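PDB 3IGM: PF14_0633 protein from Plasmodium falciparum, which binds its cognate DNA through an AP2 domain that swaps to form a dimer, and acts as a sequence-specific transcription factor of the ApiAP2 family. Local coordinates for a contact of chain A with DNA. Coordinates in Å, arbitrary orientation; residue numbers count along the deposited sequence, not the author numbering.

A contact of chain A with DNA. Residues 16-17, 21, 34, 36. With nucleotides of chain C; nucleotides of chain B.
Arg16 reaches into the major groove, where its terminal NH2 is shared by O6 of two guanines on opposite strands, both on its groove-facing side. NH2 donates to O6 of DG6 of chain B at 2.8 Å, with the oxygen at the edge of the guanidinium and 8° from its plane. A weaker, more bent bond runs from the same nitrogen to O6 of DG2 of chain C at 3.0 Å, and this oxygen is tilted well out of the plane. The positive guanidinium thus meets two partly negative carbonyls, which probably strengthens both contacts. CG lies anti to the backbone N (chi1 -176°), and a bend at chi3 turns the end of the chain toward the bases. Water 3, also in the guanidinium plane, links NH1 to N7 of DG2, so this guanine is probably read by a weak direct bond and through water.

DG6 and DC3 of chain C form a Watson-Crick pair, and the protein touches both partners from the major groove. The N4 amino group of DC3 points almost straight at Met17 SD, a weak hydrogen bond of 3.3 Å. Beyond the sulfur, methyl CE lies obliquely off the C8-N7 edge of DG2, 3.5 Å from C8. Leu21 CD1 approaches N6 of DA4 and C5 of DC3, adding an apolar surface along the groove; the protein forms no ring stack here.

At the backbone of chain C, NE2 of His36 donates a short, nearly straight hydrogen bond to phosphate oxygen OP2 of DG2 at 2.5 Å, which lies 8° from the imidazole plane; the negative phosphate may favour a protonated ring. One nucleotide on, the backbone N of Thr34 donates to OP2 of DC3 at 2.8 Å. Water 2 joins that oxygen to Thr34 O, while water 1 links it to the hydroxyl OG1. The sheet and adjoining loops of this AP2 domain thereby combine base reading with phosphate contacts, which probably helps to set the domain in register on its cognate DNA.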
loop_
_atom_site.group_PDB
_atom_site.type_symbol
_atom_site.label_atom_id
_atom_site.label_comp_id
_atom_site.label_asym_id
_atom_site.label_seq_id
_atom_site.Cartn_x
_atom_site.Cartn_y
_atom_site.Cartn_z
ATOM N N ARG A 16 1.561 -9.595 -0.809
ATOM C CA ARG A 16 0.730 -9.741 0.400
ATOM C C ARG A 16 1.163 -8.802 1.536
ATOM O O ARG A 16 0.317 -8.155 2.160
ATOM C CB ARG A 16 0.702 -11.181 0.920
ATOM C CG ARG A 16 -0.241 -11.327 2.124
ATOM C CD ARG A 16 -0.321 -12.737 2.689
ATOM N NE ARG A 16 0.837 -13.167 3.485
ATOM C CZ ARG A 16 1.350 -12.513 4.531
ATOM N NH1 ARG A 16 0.858 -11.333 4.915
ATOM N NH2 ARG A 16 2.387 -13.030 5.183
ATOM N N MET A 17 2.472 -8.727 1.795
ATOM C CA MET A 17 2.993 -7.921 2.906
ATOM C C MET A 17 3.089 -6.447 2.551
ATOM O O MET A 17 3.151 -5.592 3.427
ATOM C CB MET A 17 4.372 -8.423 3.341
ATOM C CG MET A 17 4.396 -9.865 3.837
ATOM S SD MET A 17 6.067 -10.433 4.210
ATOM C CE MET A 17 6.432 -9.344 5.591
ATOM N N LEU A 21 11.435 -7.771 0.879
ATOM C CA LEU A 21 12.250 -8.631 1.718
ATOM C C LEU A 21 13.621 -8.816 1.090
ATOM O O LEU A 21 13.752 -9.002 -0.117
ATOM C CB LEU A 21 11.602 -9.986 2.038
ATOM C CG LEU A 21 10.139 -10.178 2.449
ATOM C CD1 LEU A 21 9.957 -11.512 3.159
ATOM C CD2 LEU A 21 9.532 -9.062 3.249
ATOM N N THR A 34 12.537 -8.098 6.536
ATOM C CA THR A 34 11.416 -7.354 6.008
ATOM C C THR A 34 11.588 -5.827 6.097
ATOM O O THR A 34 11.935 -5.288 7.155
ATOM C CB THR A 34 10.129 -7.787 6.743
ATOM O OG1 THR A 34 9.860 -9.172 6.444
ATOM C CG2 THR A 34 8.959 -6.939 6.318
ATOM N N HIS A 36 9.196 -2.689 5.272
ATOM C CA HIS A 36 7.961 -1.992 4.903
ATOM C C HIS A 36 8.269 -0.548 4.517
ATOM O O HIS A 36 9.177 0.067 5.098
ATOM C CB HIS A 36 6.977 -1.972 6.078
ATOM C CG HIS A 36 6.357 -3.302 6.365
ATOM N ND1 HIS A 36 5.284 -3.792 5.652
ATOM C CD2 HIS A 36 6.668 -4.252 7.279
ATOM C CE1 HIS A 36 4.953 -4.981 6.120
ATOM N NE2 HIS A 36 5.775 -5.281 7.111
ATOM P P DG C 2 5.964 -6.837 10.037
ATOM O OP1 DG C 2 6.490 -5.484 10.338
ATOM O OP2 DG C 2 5.538 -7.192 8.663
ATOM O "O5'" DG C 2 7.052 -7.919 10.452
ATOM C "C5'" DG C 2 7.703 -7.890 11.712
ATOM C "C4'" DG C 2 8.608 -9.099 11.778
ATOM O "O4'" DG C 2 7.813 -10.305 11.626
ATOM C "C3'" DG C 2 9.677 -9.145 10.688
ATOM O "O3'" DG C 2 10.898 -9.606 11.269
ATOM C "C2'" DG C 2 9.133 -10.121 9.641
ATOM C "C1'" DG C 2 8.183 -11.007 10.448
ATOM N N9 DG C 2 6.974 -11.367 9.709
ATOM C C8 DG C 2 6.277 -10.579 8.828
ATOM N N7 DG C 2 5.232 -11.160 8.313
ATOM C C5 DG C 2 5.236 -12.423 8.892
ATOM C C6 DG C 2 4.342 -13.501 8.700
ATOM O O6 DG C 2 3.349 -13.521 7.967
ATOM N N1 DG C 2 4.682 -14.611 9.470
ATOM C C2 DG C 2 5.777 -14.676 10.313
ATOM N N2 DG C 2 5.971 -15.827 10.967
ATOM N N3 DG C 2 6.639 -13.671 10.496
ATOM C C4 DG C 2 6.306 -12.574 9.748
ATOM P P DC C 3 12.218 -9.893 10.415
ATOM O OP1 DC C 3 13.372 -9.826 11.334
ATOM O OP2 DC C 3 12.200 -9.055 9.187
ATOM O "O5'" DC C 3 12.037 -11.437 10.034
ATOM C "C5'" DC C 3 11.914 -12.399 11.085
ATOM C "C4'" DC C 3 11.486 -13.742 10.529
ATOM O "O4'" DC C 3 10.213 -13.596 9.865
ATOM C "C3'" DC C 3 12.407 -14.308 9.452
ATOM O "O3'" DC C 3 13.295 -15.204 10.095
ATOM C "C2'" DC C 3 11.467 -14.983 8.444
ATOM C "C1'" DC C 3 10.078 -14.703 9.000
ATOM N N1 DC C 3 9.037 -14.323 8.013
ATOM C C2 DC C 3 8.070 -15.293 7.687
ATOM O O2 DC C 3 8.117 -16.420 8.214
ATOM N N3 DC C 3 7.108 -14.956 6.802
ATOM C C4 DC C 3 7.075 -13.733 6.248
ATOM N N4 DC C 3 6.073 -13.482 5.389
ATOM C C5 DC C 3 8.061 -12.734 6.561
ATOM C C6 DC C 3 9.020 -13.072 7.439
ATOM P P DA C 4 14.383 -16.068 9.317
ATOM O OP1 DA C 4 15.409 -16.475 10.303
ATOM O OP2 DA C 4 14.728 -15.372 8.058
ATOM O "O5'" DA C 4 13.565 -17.378 8.905
ATOM C "C5'" DA C 4 12.817 -18.124 9.888
ATOM C "C4'" DA C 4 12.275 -19.378 9.219
ATOM O "O4'" DA C 4 11.242 -19.012 8.277
ATOM C "C3'" DA C 4 13.292 -20.160 8.398
ATOM O "O3'" DA C 4 12.986 -21.542 8.556
ATOM C "C2'" DA C 4 13.113 -19.660 6.958
ATOM C "C1'" DA C 4 11.640 -19.253 6.931
ATOM N N9 DA C 4 11.308 -18.054 6.154
ATOM C C8 DA C 4 12.071 -16.936 5.947
ATOM N N7 DA C 4 11.485 -16.022 5.202
ATOM C C5 DA C 4 10.237 -16.567 4.910
ATOM C C6 DA C 4 9.129 -16.121 4.154
ATOM N N6 DA C 4 9.076 -14.929 3.535
ATOM N N1 DA C 4 8.043 -16.948 4.064
ATOM C C2 DA C 4 8.059 -18.133 4.678
ATOM N N3 DA C 4 9.046 -18.659 5.402
ATOM C C4 DA C 4 10.115 -17.828 5.487
ATOM P P DG B 6 -0.824 -21.473 2.186
ATOM O OP1 DG B 6 -1.550 -22.676 1.692
ATOM O OP2 DG B 6 -1.586 -20.227 2.463
ATOM O "O5'" DG B 6 -0.028 -21.859 3.519
ATOM C "C5'" DG B 6 0.927 -22.923 3.539
ATOM C "C4'" DG B 6 1.548 -23.013 4.921
ATOM O "O4'" DG B 6 2.408 -21.861 5.142
ATOM C "C3'" DG B 6 0.565 -23.043 6.092
ATOM O "O3'" DG B 6 0.992 -24.060 6.999
ATOM C "C2'" DG B 6 0.612 -21.622 6.679
ATOM C "C1'" DG B 6 2.000 -21.127 6.281
ATOM N N9 DG B 6 2.108 -19.712 5.911
ATOM C C8 DG B 6 1.211 -18.935 5.222
ATOM N N7 DG B 6 1.626 -17.705 5.047
ATOM C C5 DG B 6 2.878 -17.658 5.649
ATOM C C6 DG B 6 3.824 -16.596 5.793
ATOM O O6 DG B 6 3.757 -15.423 5.399
ATOM N N1 DG B 6 4.970 -16.985 6.487
ATOM C C2 DG B 6 5.187 -18.242 6.983
ATOM N N2 DG B 6 6.353 -18.430 7.620
ATOM N N3 DG B 6 4.314 -19.250 6.860
ATOM C C4 DG B 6 3.183 -18.891 6.187
HETATM O O HOH W 1 11.580 -11.218 6.918
HETATM O O HOH W 2 12.031 -6.378 9.613
HETATM O O HOH W 3 2.597 -10.321 6.676
#